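Local coordinates for protein mandelate racemase/muconate lactonizing enzyme (Roseovarius nubinhibens ISM, PDB 3FVD) that binds magnesium and, as a member of the mandelate racemase/muconate lactonizing enzyme family, probably catalyses a metal-assisted reaction on a carboxylate substrate, at residues Met241-Leu246 with Lys265-Arg270; Phe195-Ala200 with Asp217-Pro222; Asp14-Lys19 with Phe30-Ser35; Ala69-Leu74 with Ser101-Pro106. All coordinates share one frame; numbering follows the deposited sequence.

Interaction 1: residues Met241-Leu246 with Lys265-Arg270; sequences MLDECL and KIKPNR. With MG (magnesium ion), chain C.
D243 meets three basic residues, K265, K267 and R270, across neighbouring parallel strands of the enolase-type C-terminal barrel, where strand 240-242, helix 249-257 and strand 263-266 form a beta-alpha-beta unit. K265 N donates to L242 O at 2.9 Å, and past that bond the first chain leaves the sheet in a type I turn, D243 to L246. From CB outward, D243 lies first beside K265 CD, and with CG anti to the backbone N (chi1 179°) its carboxylate is carried over the aliphatic part of that lysine, whose amine reaches on to E220. OD2 sits 2.7 Å from the magnesium ion and takes a salt bridge on its syn lone pair from K267 NZ at 3.0 Å. OD1 meets R270 NH2 at 2.9 Å in a salt bridge whose hydrogen bond is weak, and a water that also accepts from R270 NE. These contacts fix the rotation of the carboxylate. Beside it, E244 chelates the metal with both oxygens, OE2 at 2.5 Å and OE1 at 2.7 Å, and OE2 is hydrogen-bonded to Y59. R270 is fixed by backbone as well: D243 O lies over the centre of one guanidinium face, NH2 donates to K265 O at 2.7 Å, and NH1 reaches L246 O at 2.8 Å on a lone pair in the carbonyl plane, that oxygen lying 22° out of the guanidinium plane.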
loop_
_atom_site.group_PDB
_atom_site.type_symbol
_atom_site.label_atom_id
_atom_site.label_comp_id
_atom_site.label_asym_id
_atom_site.label_seq_id
_atom_site.Cartn_x
_atom_site.Cartn_y
_atom_site.Cartn_z
ATOM N N MET A 241 -13.066 4.049 -19.589
ATOM C CA MET A 241 -12.542 3.382 -20.794
ATOM C C MET A 241 -11.208 4.118 -21.028
ATOM O O MET A 241 -11.184 5.357 -21.069
ATOM C CB MET A 241 -13.535 3.607 -21.979
ATOM C CG MET A 241 -13.272 3.158 -23.540
ATOM S SD MET A 241 -12.881 1.462 -23.741
ATOM C CE MET A 241 -14.515 0.701 -23.328
ATOM N N LEU A 242 -10.093 3.384 -21.130
ATOM C CA LEU A 242 -8.826 4.006 -21.515
ATOM C C LEU A 242 -8.534 3.742 -22.954
ATOM O O LEU A 242 -8.995 2.767 -23.498
ATOM C CB LEU A 242 -7.642 3.539 -20.655
ATOM C CG LEU A 242 -7.779 3.953 -19.171
ATOM C CD1 LEU A 242 -6.600 3.495 -18.483
ATOM C CD2 LEU A 242 -7.852 5.452 -19.007
ATOM N N ASP A 243 -7.746 4.624 -23.559
ATOM C CA ASP A 243 -7.457 4.572 -24.960
ATOM C C ASP A 243 -6.041 5.162 -25.276
ATOM O O ASP A 243 -5.081 4.443 -25.360
ATOM C CB ASP A 243 -8.584 5.299 -25.742
ATOM C CG ASP A 243 -8.348 5.326 -27.280
ATOM O OD1 ASP A 243 -7.439 4.624 -27.745
ATOM O OD2 ASP A 243 -9.071 6.058 -28.038
ATOM N N GLU A 244 -5.943 6.461 -25.459
ATOM C CA GLU A 244 -4.756 7.079 -25.963
ATOM C C GLU A 244 -3.514 6.949 -25.068
ATOM O O GLU A 244 -2.414 6.979 -25.604
ATOM C CB GLU A 244 -4.995 8.581 -26.224
ATOM C CG GLU A 244 -5.919 8.880 -27.395
ATOM C CD GLU A 244 -7.430 8.815 -27.062
ATOM O OE1 GLU A 244 -7.829 8.565 -25.889
ATOM O OE2 GLU A 244 -8.228 8.940 -28.034
ATOM N N CYS A 245 -3.653 6.870 -23.740
ATOM C CA CYS A 245 -2.445 6.748 -22.878
ATOM C C CYS A 245 -1.854 5.324 -22.883
ATOM O O CYS A 245 -0.858 5.087 -22.251
ATOM C CB CYS A 245 -2.703 7.149 -21.441
ATOM S SG CYS A 245 -3.852 6.037 -20.594
ATOM N N LEU A 246 -2.470 4.378 -23.579
ATOM C CA LEU A 246 -1.968 3.017 -23.545
ATOM C C LEU A 246 -1.014 2.685 -24.728
ATOM O O LEU A 246 -1.446 2.228 -25.763
ATOM C CB LEU A 246 -3.131 2.053 -23.567
ATOM C CG LEU A 246 -4.240 2.292 -22.538
ATOM C CD1 LEU A 246 -5.508 1.609 -23.004
ATOM C CD2 LEU A 246 -3.822 1.790 -21.196
ATOM N N LYS A 265 -9.733 0.640 -25.362
ATOM C CA LYS A 265 -9.747 0.447 -26.819
ATOM C C LYS A 265 -8.394 -0.069 -27.247
ATOM O O LYS A 265 -7.360 0.349 -26.723
ATOM C CB LYS A 265 -9.985 1.752 -27.542
ATOM C CG LYS A 265 -11.244 2.429 -27.180
ATOM C CD LYS A 265 -11.396 3.542 -28.134
ATOM C CE LYS A 265 -12.852 3.809 -28.456
ATOM N NZ LYS A 265 -13.038 5.204 -29.026
ATOM N N ILE A 266 -8.400 -0.943 -28.237
ATOM C CA ILE A 266 -7.160 -1.482 -28.773
ATOM C C ILE A 266 -7.057 -1.087 -30.256
ATOM O O ILE A 266 -7.923 -1.468 -31.052
ATOM C CB ILE A 266 -7.098 -3.032 -28.665
ATOM C CG1 ILE A 266 -7.456 -3.497 -27.270
ATOM C CG2 ILE A 266 -5.710 -3.508 -29.070
ATOM C CD1 ILE A 266 -7.572 -4.984 -27.118
ATOM N N LYS A 267 -6.017 -0.323 -30.608
ATOM C CA LYS A 267 -5.812 0.147 -31.947
ATOM C C LYS A 267 -4.420 -0.258 -32.417
ATOM O O LYS A 267 -3.403 0.304 -31.963
ATOM C CB LYS A 267 -5.956 1.677 -31.969
ATOM C CG LYS A 267 -7.337 2.167 -31.555
ATOM C CD LYS A 267 -7.515 3.684 -31.788
ATOM C CE LYS A 267 -8.860 4.100 -31.126
ATOM N NZ LYS A 267 -8.986 5.612 -31.002
ATOM N N PRO A 268 -4.336 -1.175 -33.374
ATOM C CA PRO A 268 -3.024 -1.650 -33.869
ATOM C C PRO A 268 -1.934 -0.574 -34.135
ATOM O O PRO A 268 -0.765 -0.793 -33.800
ATOM C CB PRO A 268 -3.396 -2.378 -35.162
ATOM C CG PRO A 268 -4.749 -2.842 -34.907
ATOM C CD PRO A 268 -5.437 -1.744 -34.165
ATOM N N ASN A 269 -2.294 0.550 -34.747
ATOM C CA ASN A 269 -1.325 1.547 -35.031
ATOM C C ASN A 269 -0.765 2.190 -33.761
ATOM O O ASN A 269 0.343 2.724 -33.798
ATOM C CB ASN A 269 -1.885 2.645 -35.885
ATOM C CG ASN A 269 -0.777 3.393 -36.656
ATOM O OD1 ASN A 269 -0.475 4.546 -36.380
ATOM N ND2 ASN A 269 -0.142 2.702 -37.601
ATOM N N ARG A 270 -1.536 2.185 -32.660
ATOM C CA ARG A 270 -1.052 2.709 -31.407
ATOM C C ARG A 270 -0.139 1.708 -30.687
ATOM O O ARG A 270 0.814 2.136 -30.063
ATOM C CB ARG A 270 -2.191 3.171 -30.478
ATOM C CG ARG A 270 -1.720 3.623 -29.106
ATOM C CD ARG A 270 -2.872 4.338 -28.242
ATOM N NE ARG A 270 -4.248 3.774 -28.383
ATOM C CZ ARG A 270 -4.643 2.599 -27.908
ATOM N NH1 ARG A 270 -3.781 1.796 -27.311
ATOM N NH2 ARG A 270 -5.911 2.214 -28.036
HETATM MG MG MG C . -10.325 8.147 -26.959
HETATM O O HOH W 1 -6.056 5.772 -29.483
HETATM O O HOH W 2 -10.386 9.924 -25.456
HETATM O O HOH W 3 -10.854 9.314 -29.144
#

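Interaction 2: residues Phe195-Ala200 with Asp217-Pro222; sequences FDVNRA and DWIEQP. With MG (magnesium ion), chain C.
F195 and E220 bury the most surface here, and a backbone hydrogen bond joins them: E220 N donates to F195 O at 2.8 Å, while F195 N donates to W218 O. The F195 ring turns its edge to D217, with OD1 3.7 Å from CE1 in the ring plane; that oxygen is hydrogen-bonded to S184. I219 CD1, on the same face of the sheet, packs against F195 CB, and V197 CG2, just past the strand, meets I219 CG2. These are adjacent parallel strands of the barrel, linked through helix 203-210 as a beta-alpha-beta unit, and their C-terminal ends carry the metal site. E220 runs out extended, its CG anti to the backbone N (chi1 179°), and places OE2 2.4 Å from the magnesium ion; the carboxylate is also salt-bridged to K265. The D196 carboxylate stacks on that of E220 with planes 1° apart and OD1 3.8 Å from OE1, a like-charge contact that the metal, K265 and K167 would offset. D196 OD1 lies 3.1 Å from magnesium, long for a ligand, and OD2 accepts from a metal-bound water. The type I' turn from V197 to A200 is tied back by R199 N to Q221 O at 3.0 Å.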
loop_
_atom_site.group_PDB
_atom_site.type_symbol
_atom_site.label_atom_id
_atom_site.label_comp_id
_atom_site.label_asym_id
_atom_site.label_seq_id
_atom_site.Cartn_x
_atom_site.Cartn_y
_atom_site.Cartn_z
ATOM N N PHE A 195 -19.096 8.616 -23.809
ATOM C CA PHE A 195 -18.679 10.020 -23.830
ATOM C C PHE A 195 -17.199 10.048 -24.008
ATOM O O PHE A 195 -16.446 9.758 -23.067
ATOM C CB PHE A 195 -19.160 10.761 -22.580
ATOM C CG PHE A 195 -20.671 10.868 -22.523
ATOM C CD1 PHE A 195 -21.399 10.008 -21.709
ATOM C CD2 PHE A 195 -21.377 11.804 -23.365
ATOM C CE1 PHE A 195 -22.808 10.094 -21.690
ATOM C CE2 PHE A 195 -22.711 11.873 -23.364
ATOM C CZ PHE A 195 -23.442 11.029 -22.514
ATOM N N ASP A 196 -16.777 10.309 -25.240
ATOM C CA ASP A 196 -15.341 10.448 -25.563
ATOM C C ASP A 196 -14.829 11.875 -25.270
ATOM O O ASP A 196 -15.143 12.802 -25.983
ATOM C CB ASP A 196 -15.089 10.051 -27.037
ATOM C CG ASP A 196 -13.607 9.992 -27.410
ATOM O OD1 ASP A 196 -12.732 10.060 -26.512
ATOM O OD2 ASP A 196 -13.297 9.848 -28.625
ATOM N N VAL A 197 -14.015 12.030 -24.234
ATOM C CA VAL A 197 -13.520 13.321 -23.791
ATOM C C VAL A 197 -12.200 13.618 -24.477
ATOM O O VAL A 197 -11.777 14.744 -24.589
ATOM C CB VAL A 197 -13.261 13.253 -22.246
ATOM C CG1 VAL A 197 -12.877 14.585 -21.723
ATOM C CG2 VAL A 197 -14.522 12.743 -21.515
ATOM N N ASN A 198 -11.511 12.583 -24.899
ATOM C CA ASN A 198 -10.242 12.752 -25.560
ATOM C C ASN A 198 -9.154 13.571 -24.864
ATOM O O ASN A 198 -8.504 14.426 -25.491
ATOM C CB ASN A 198 -10.425 13.220 -26.991
ATOM C CG ASN A 198 -9.584 12.403 -27.923
ATOM O OD1 ASN A 198 -8.323 12.343 -27.767
ATOM N ND2 ASN A 198 -10.269 11.658 -28.841
ATOM N N ARG A 199 -8.918 13.265 -23.581
ATOM C CA ARG A 199 -7.881 13.887 -22.827
ATOM C C ARG A 199 -8.119 15.380 -22.599
ATOM O O ARG A 199 -7.263 16.045 -22.070
ATOM C CB ARG A 199 -6.531 13.648 -23.508
ATOM C CG ARG A 199 -6.283 12.174 -23.784
ATOM C CD ARG A 199 -5.034 11.968 -24.514
ATOM N NE ARG A 199 -5.341 12.172 -25.911
ATOM C CZ ARG A 199 -4.459 12.146 -26.894
ATOM N NH1 ARG A 199 -4.849 12.326 -28.183
ATOM N NH2 ARG A 199 -3.194 11.907 -26.580
ATOM N N ALA A 200 -9.282 15.894 -22.957
ATOM C CA ALA A 200 -9.549 17.305 -22.778
ATOM C C ALA A 200 -9.810 17.759 -21.320
ATOM O O ALA A 200 -9.879 18.935 -21.055
ATOM C CB ALA A 200 -10.686 17.711 -23.650
ATOM N N ASP A 217 -23.069 6.321 -18.009
ATOM C CA ASP A 217 -22.479 5.764 -19.203
ATOM C C ASP A 217 -20.941 5.784 -19.136
ATOM O O ASP A 217 -20.331 6.520 -18.337
ATOM C CB ASP A 217 -22.981 6.547 -20.420
ATOM C CG ASP A 217 -24.455 6.757 -20.354
ATOM O OD1 ASP A 217 -24.920 7.718 -19.721
ATOM O OD2 ASP A 217 -25.178 5.905 -20.881
ATOM N N TRP A 218 -20.324 5.012 -20.009
ATOM C CA TRP A 218 -18.874 5.064 -20.144
ATOM C C TRP A 218 -18.362 6.460 -20.401
ATOM O O TRP A 218 -18.956 7.212 -21.220
ATOM C CB TRP A 218 -18.421 4.274 -21.352
ATOM C CG TRP A 218 -18.463 2.814 -21.278
ATOM C CD1 TRP A 218 -19.383 1.996 -21.872
ATOM C CD2 TRP A 218 -17.467 1.957 -20.706
ATOM N NE1 TRP A 218 -19.036 0.682 -21.681
ATOM C CE2 TRP A 218 -17.864 0.627 -20.972
ATOM C CE3 TRP A 218 -16.269 2.187 -19.996
ATOM C CZ2 TRP A 218 -17.111 -0.479 -20.555
ATOM C CZ3 TRP A 218 -15.522 1.084 -19.551
ATOM C CH2 TRP A 218 -15.908 -0.222 -19.869
ATOM N N ILE A 219 -17.260 6.789 -19.704
ATOM C CA ILE A 219 -16.441 7.965 -20.003
ATOM C C ILE A 219 -15.097 7.487 -20.559
ATOM O O ILE A 219 -14.378 6.672 -19.926
ATOM C CB ILE A 219 -16.156 8.761 -18.760
ATOM C CG1 ILE A 219 -17.447 8.991 -17.941
ATOM C CG2 ILE A 219 -15.450 10.128 -19.102
ATOM C CD1 ILE A 219 -18.602 9.698 -18.742
ATOM N N GLU A 220 -14.733 7.972 -21.736
ATOM C CA GLU A 220 -13.500 7.476 -22.363
ATOM C C GLU A 220 -12.358 8.476 -22.197
ATOM O O GLU A 220 -12.484 9.648 -22.540
ATOM C CB GLU A 220 -13.762 7.147 -23.834
ATOM C CG GLU A 220 -12.617 6.644 -24.622
ATOM C CD GLU A 220 -12.980 6.519 -26.103
ATOM O OE1 GLU A 220 -14.213 6.539 -26.439
ATOM O OE2 GLU A 220 -12.029 6.438 -26.935
ATOM N N GLN A 221 -11.252 8.006 -21.645
ATOM C CA GLN A 221 -10.032 8.835 -21.482
ATOM C C GLN A 221 -10.330 10.303 -21.062
ATOM O O GLN A 221 -10.163 11.207 -21.844
ATOM C CB GLN A 221 -9.215 8.752 -22.791
ATOM C CG GLN A 221 -7.755 9.229 -22.727
ATOM C CD GLN A 221 -6.853 8.303 -21.969
ATOM O OE1 GLN A 221 -6.658 7.134 -22.315
ATOM N NE2 GLN A 221 -6.279 8.828 -20.914
ATOM N N PRO A 222 -10.821 10.532 -19.821
ATOM C CA PRO A 222 -11.097 11.927 -19.427
ATOM C C PRO A 222 -9.841 12.825 -19.443
ATOM O O PRO A 222 -9.894 14.027 -19.904
ATOM C CB PRO A 222 -11.675 11.825 -17.993
ATOM C CG PRO A 222 -11.337 10.453 -17.496
ATOM C CD PRO A 222 -11.117 9.557 -18.745
HETATM MG MG MG C . -10.325 8.147 -26.959
HETATM O O HOH W 3 -10.854 9.314 -29.144
HETATM O O HOH W 2 -10.386 9.924 -25.456
#

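Interaction 3: residues Asp14-Lys19 with Phe30-Ser35; sequences DLPLAK and FDRLDS
Strands 14-17 and 30-35 run antiparallel at 146°, their axes 4.3 Å apart at closest, with L15 and L33 forming a hydrogen-bonded pair between the non-hydrogen-bonded pairs D14-D34 and P16-R32. They are two arms of a beta hairpin in the antiparallel sheet of the N-terminal domain. L15 and L33 exchange both backbone bonds, and L17 N adds a third to D31 O at 2.9 Å. On the buried face, L17 CD1 lies obliquely against the F30 ring, 3.9 Å from CE1, and the L17 and L33 side chains cross at about a right angle, L17 CD2 3.9 Å from L33 CG. F30 in turn meets W55 edge-to-face. L15 CD1 is pressed tightly against S35 CB at 3.5 Å, while S35 OG is hydrogen-bonded to E51. The opposite face carries D14, P16 and R32. R32 sets CG between its backbone N and carbonyl carbon (chi1 42°) and bends again at chi2 and chi3, which folds the guanidinium back above P16. D31 OD2 holds one end of that plane, 2.9 Å from R32 NH2; at its edge D14 OD1 accepts the N-H of R32 NE on its syn lone pair at 2.8 Å, the carboxylate turned 61° from the guanidinium plane.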
loop_
_atom_site.group_PDB
_atom_site.type_symbol
_atom_site.label_atom_id
_atom_site.label_comp_id
_atom_site.label_asym_id
_atom_site.label_seq_id
_atom_site.Cartn_x
_atom_site.Cartn_y
_atom_site.Cartn_z
ATOM N N ASP A 14 -2.890 10.027 -50.234
ATOM C CA ASP A 14 -3.411 11.290 -49.761
ATOM C C ASP A 14 -4.920 11.132 -49.668
ATOM O O ASP A 14 -5.593 11.185 -50.688
ATOM C CB ASP A 14 -3.065 12.318 -50.837
ATOM C CG ASP A 14 -3.162 13.727 -50.365
ATOM O OD1 ASP A 14 -4.263 14.156 -49.912
ATOM O OD2 ASP A 14 -2.118 14.411 -50.498
ATOM N N LEU A 15 -5.465 10.918 -48.476
ATOM C CA LEU A 15 -6.890 10.567 -48.337
ATOM C C LEU A 15 -7.717 11.760 -47.921
ATOM O O LEU A 15 -7.551 12.245 -46.824
ATOM C CB LEU A 15 -7.091 9.454 -47.333
ATOM C CG LEU A 15 -6.355 8.184 -47.672
ATOM C CD1 LEU A 15 -6.388 7.259 -46.513
ATOM C CD2 LEU A 15 -6.973 7.536 -48.913
ATOM N N PRO A 16 -8.615 12.257 -48.804
ATOM C CA PRO A 16 -9.399 13.402 -48.304
ATOM C C PRO A 16 -10.477 12.937 -47.329
ATOM O O PRO A 16 -11.065 11.867 -47.510
ATOM C CB PRO A 16 -10.030 14.009 -49.572
ATOM C CG PRO A 16 -10.012 12.865 -50.582
ATOM C CD PRO A 16 -8.912 11.901 -50.200
ATOM N N LEU A 17 -10.712 13.742 -46.307
ATOM C CA LEU A 17 -11.785 13.481 -45.372
ATOM C C LEU A 17 -13.119 13.957 -45.979
ATOM O O LEU A 17 -13.123 14.847 -46.812
ATOM C CB LEU A 17 -11.521 14.211 -44.074
ATOM C CG LEU A 17 -10.318 13.702 -43.293
ATOM C CD1 LEU A 17 -10.096 14.632 -42.146
ATOM C CD2 LEU A 17 -10.592 12.307 -42.773
ATOM N N ALA A 18 -14.226 13.358 -45.534
ATOM C CA ALA A 18 -15.574 13.730 -45.950
ATOM C C ALA A 18 -15.949 15.067 -45.326
ATOM O O ALA A 18 -16.568 15.897 -45.957
ATOM C CB ALA A 18 -16.575 12.642 -45.534
ATOM N N LYS A 19 -15.539 15.245 -44.076
ATOM C CA LYS A 19 -15.829 16.419 -43.270
ATOM C C LYS A 19 -14.568 17.110 -42.763
ATOM O O LYS A 19 -14.150 16.861 -41.646
ATOM C CB LYS A 19 -16.653 16.032 -42.033
ATOM C CG LYS A 19 -18.127 15.962 -42.264
ATOM C CD LYS A 19 -18.729 17.321 -42.626
ATOM C CE LYS A 19 -20.242 17.214 -42.468
ATOM N NZ LYS A 19 -20.688 15.760 -42.471
ATOM N N PHE A 30 -8.027 20.893 -41.218
ATOM C CA PHE A 30 -7.718 19.454 -41.191
ATOM C C PHE A 30 -8.577 18.673 -42.217
ATOM O O PHE A 30 -9.743 18.391 -41.999
ATOM C CB PHE A 30 -7.768 18.859 -39.777
ATOM C CG PHE A 30 -7.290 17.429 -39.710
ATOM C CD1 PHE A 30 -8.091 16.434 -39.149
ATOM C CD2 PHE A 30 -6.043 17.075 -40.223
ATOM C CE1 PHE A 30 -7.647 15.111 -39.099
ATOM C CE2 PHE A 30 -5.600 15.772 -40.173
ATOM C CZ PHE A 30 -6.400 14.788 -39.616
ATOM N N ASP A 31 -7.904 18.266 -43.284
ATOM C CA ASP A 31 -8.410 18.125 -44.624
ATOM C C ASP A 31 -8.376 16.682 -45.063
ATOM O O ASP A 31 -9.293 16.173 -45.717
ATOM C CB ASP A 31 -7.382 18.849 -45.525
ATOM C CG ASP A 31 -8.004 19.763 -46.524
ATOM O OD1 ASP A 31 -9.112 20.263 -46.196
ATOM O OD2 ASP A 31 -7.362 20.012 -47.608
ATOM N N ARG A 32 -7.236 16.070 -44.785
ATOM C CA ARG A 32 -6.847 14.814 -45.394
ATOM C C ARG A 32 -5.965 13.975 -44.496
ATOM O O ARG A 32 -5.284 14.485 -43.633
ATOM C CB ARG A 32 -6.093 15.089 -46.677
ATOM C CG ARG A 32 -5.111 16.213 -46.585
ATOM C CD ARG A 32 -5.269 17.102 -47.817
ATOM N NE ARG A 32 -5.755 16.340 -48.967
ATOM C CZ ARG A 32 -6.737 16.715 -49.782
ATOM N NH1 ARG A 32 -7.081 15.902 -50.787
ATOM N NH2 ARG A 32 -7.353 17.898 -49.613
ATOM N N LEU A 33 -5.983 12.675 -44.706
ATOM C CA LEU A 33 -5.146 11.800 -43.939
ATOM C C LEU A 33 -3.943 11.430 -44.790
ATOM O O LEU A 33 -4.049 11.371 -46.024
ATOM C CB LEU A 33 -5.948 10.576 -43.505
ATOM C CG LEU A 33 -6.987 10.886 -42.434
ATOM C CD1 LEU A 33 -7.655 9.656 -41.992
ATOM C CD2 LEU A 33 -6.373 11.565 -41.255
ATOM N N ASP A 34 -2.793 11.234 -44.141
ATOM C CA ASP A 34 -1.593 10.693 -44.810
ATOM C C ASP A 34 -1.449 9.210 -44.449
ATOM O O ASP A 34 -1.088 8.854 -43.310
ATOM C CB ASP A 34 -0.359 11.529 -44.437
ATOM C CG ASP A 34 0.982 10.944 -44.960
ATOM O OD1 ASP A 34 1.997 11.679 -44.879
ATOM O OD2 ASP A 34 1.067 9.780 -45.424
ATOM N N SER A 35 -1.739 8.347 -45.409
ATOM C CA SER A 35 -1.797 6.933 -45.147
ATOM C C SER A 35 -0.654 6.253 -45.900
ATOM O O SER A 35 -0.344 6.642 -47.006
ATOM C CB SER A 35 -3.119 6.361 -45.676
ATOM O OG SER A 35 -3.129 4.941 -45.588
#

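Interaction 4: residues Ala69-Leu74 with Ser101-Pro106; sequences AGIATL and SYVKSP
Helix segments 69-74 and 101-106 cross at -68°, with axes 9.3 Å apart at closest, and their backbones come nearest where G70 faces V103, CA to CA 5.7 Å. This is helix-on-helix packing between helix 64-78 and helix 101-119 of the N-terminal domain, purely apolar, with no hydrogen bond passing from one segment to the other. V103 carries it. Its CG1, anti to the backbone N (chi1 176°), is pushed directly onto the main chain of the first helix and ends 3.6 Å from G70 C, nearly as close to G70 CA. CG2 comes over the same glycine from beside it, 3.9 Å from G70 CA, so the two methyls straddle a patch of bare backbone. On its other side CG2 rests over one face of the Y102 ring, whose hydroxyl is hydrogen-bonded to H100 of a neighbouring subunit. One turn along from G70, L74 crosses V103 at a slant and brings CD1 against the CG1 methyl; it also lies against L97 and Q96. I71 flanks the glycine, touching the valine more loosely through its CG1 and packing against Y369 of strand 367-370. K104 takes a smaller share with its aliphatic chain, which runs on away from L74 to a salt bridge between NZ and D94. Its methylene CG lies 4.5 Å from L74 CD1, while the same methyl of L74 stands 4.0 Å from V103 CG1.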
loop_
_atom_site.group_PDB
_atom_site.type_symbol
_atom_site.label_atom_id
_atom_site.label_comp_id
_atom_site.label_asym_id
_atom_site.label_seq_id
_atom_site.Cartn_x
_atom_site.Cartn_y
_atom_site.Cartn_z
ATOM N N ALA A 69 9.857 7.026 -42.940
ATOM C CA ALA A 69 11.248 7.036 -42.451
ATOM C C ALA A 69 11.595 5.785 -41.615
ATOM O O ALA A 69 12.685 5.182 -41.752
ATOM C CB ALA A 69 11.572 8.339 -41.681
ATOM N N GLY A 70 10.637 5.373 -40.789
ATOM C CA GLY A 70 10.787 4.171 -40.015
ATOM C C GLY A 70 10.892 2.923 -40.863
ATOM O O GLY A 70 11.684 2.037 -40.547
ATOM N N ILE A 71 10.111 2.840 -41.949
ATOM C CA ILE A 71 10.170 1.656 -42.798
ATOM C C ILE A 71 11.560 1.586 -43.467
ATOM O O ILE A 71 12.152 0.509 -43.551
ATOM C CB ILE A 71 9.042 1.653 -43.839
ATOM C CG1 ILE A 71 7.701 1.314 -43.167
ATOM C CG2 ILE A 71 9.377 0.674 -44.968
ATOM C CD1 ILE A 71 6.508 1.798 -43.926
ATOM N N ALA A 72 12.068 2.746 -43.902
ATOM C CA ALA A 72 13.426 2.880 -44.464
ATOM C C ALA A 72 14.440 2.341 -43.487
ATOM O O ALA A 72 15.284 1.537 -43.896
ATOM C CB ALA A 72 13.759 4.341 -44.835
ATOM N N THR A 73 14.340 2.733 -42.200
ATOM C CA THR A 73 15.275 2.242 -41.194
ATOM C C THR A 73 15.199 0.732 -40.961
ATOM O O THR A 73 16.223 0.059 -40.793
ATOM C CB THR A 73 15.171 3.042 -39.897
ATOM O OG1 THR A 73 15.784 4.294 -40.144
ATOM C CG2 THR A 73 15.888 2.395 -38.750
ATOM N N LEU A 74 13.999 0.195 -40.958
ATOM C CA LEU A 74 13.806 -1.236 -40.734
ATOM C C LEU A 74 14.019 -2.154 -41.949
ATOM O O LEU A 74 14.300 -3.343 -41.762
ATOM C CB LEU A 74 12.396 -1.475 -40.152
ATOM C CG LEU A 74 12.216 -1.010 -38.718
ATOM C CD1 LEU A 74 10.789 -1.134 -38.257
ATOM C CD2 LEU A 74 13.121 -1.858 -37.819
ATOM N N SER A 101 5.559 2.565 -32.670
ATOM C CA SER A 101 4.577 1.515 -32.894
ATOM C C SER A 101 3.841 1.773 -34.188
ATOM O O SER A 101 3.449 0.859 -34.860
ATOM C CB SER A 101 3.594 1.446 -31.731
ATOM O OG SER A 101 3.023 2.721 -31.521
ATOM N N TYR A 102 3.674 3.029 -34.527
ATOM C CA TYR A 102 2.951 3.380 -35.745
ATOM C C TYR A 102 3.701 2.910 -36.991
ATOM O O TYR A 102 3.079 2.650 -38.046
ATOM C CB TYR A 102 2.753 4.886 -35.791
ATOM C CG TYR A 102 4.021 5.760 -35.955
ATOM C CD1 TYR A 102 4.387 6.315 -37.226
ATOM C CD2 TYR A 102 4.813 6.085 -34.855
ATOM C CE1 TYR A 102 5.473 7.192 -37.360
ATOM C CE2 TYR A 102 5.897 6.906 -34.979
ATOM C CZ TYR A 102 6.254 7.439 -36.238
ATOM O OH TYR A 102 7.369 8.274 -36.278
ATOM N N VAL A 103 5.027 2.816 -36.888
ATOM C CA VAL A 103 5.846 2.231 -37.951
ATOM C C VAL A 103 5.647 0.716 -38.037
ATOM O O VAL A 103 5.564 0.139 -39.122
ATOM C CB VAL A 103 7.336 2.501 -37.740
ATOM C CG1 VAL A 103 8.161 1.784 -38.815
ATOM C CG2 VAL A 103 7.600 3.967 -37.744
ATOM N N LYS A 104 5.578 0.056 -36.898
ATOM C CA LYS A 104 5.596 -1.404 -36.905
ATOM C C LYS A 104 4.261 -2.065 -37.305
ATOM O O LYS A 104 4.240 -3.195 -37.812
ATOM C CB LYS A 104 6.059 -1.870 -35.559
ATOM C CG LYS A 104 7.457 -1.271 -35.240
ATOM C CD LYS A 104 7.935 -1.671 -33.878
ATOM C CE LYS A 104 9.251 -0.944 -33.582
ATOM N NZ LYS A 104 9.572 -1.281 -32.131
ATOM N N SER A 105 3.166 -1.338 -37.123
ATOM C CA SER A 105 1.876 -1.932 -37.279
ATOM C C SER A 105 1.622 -2.377 -38.727
ATOM O O SER A 105 1.209 -3.543 -38.924
ATOM C CB SER A 105 0.770 -0.996 -36.706
ATOM O OG SER A 105 -0.521 -1.447 -37.060
ATOM N N PRO A 106 1.888 -1.516 -39.747
ATOM C CA PRO A 106 1.692 -2.056 -41.094
ATOM C C PRO A 106 2.616 -3.225 -41.459
ATOM O O PRO A 106 2.234 -4.079 -42.272
ATOM C CB PRO A 106 2.015 -0.867 -42.020
ATOM C CG PRO A 106 2.755 0.129 -41.152
ATOM C CD PRO A 106 2.147 -0.068 -39.791
#

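In the fold
Interactions 1 and 2 are successive beta-alpha-beta units of one barrel, centres 13 Å apart, and together they build the magnesium site: D196 and E220 come from interaction 2, D243 and E244 from interaction 1, with two metal-bound waters common to both. K265 NZ ties them directly, 2.6 Å from E220 OE2. Interaction 4 belongs to the N-terminal domain, yet it meets interaction 1 across the domain boundary, where S101 OG lies 2.7 Å from R270 O, a probable hydrogen bond behind the arginine that holds D243. Interaction 3 touches none of the others; its nearest atoms are about 8 Å from interactions 1 and 4 and about 11 Å from interaction 2.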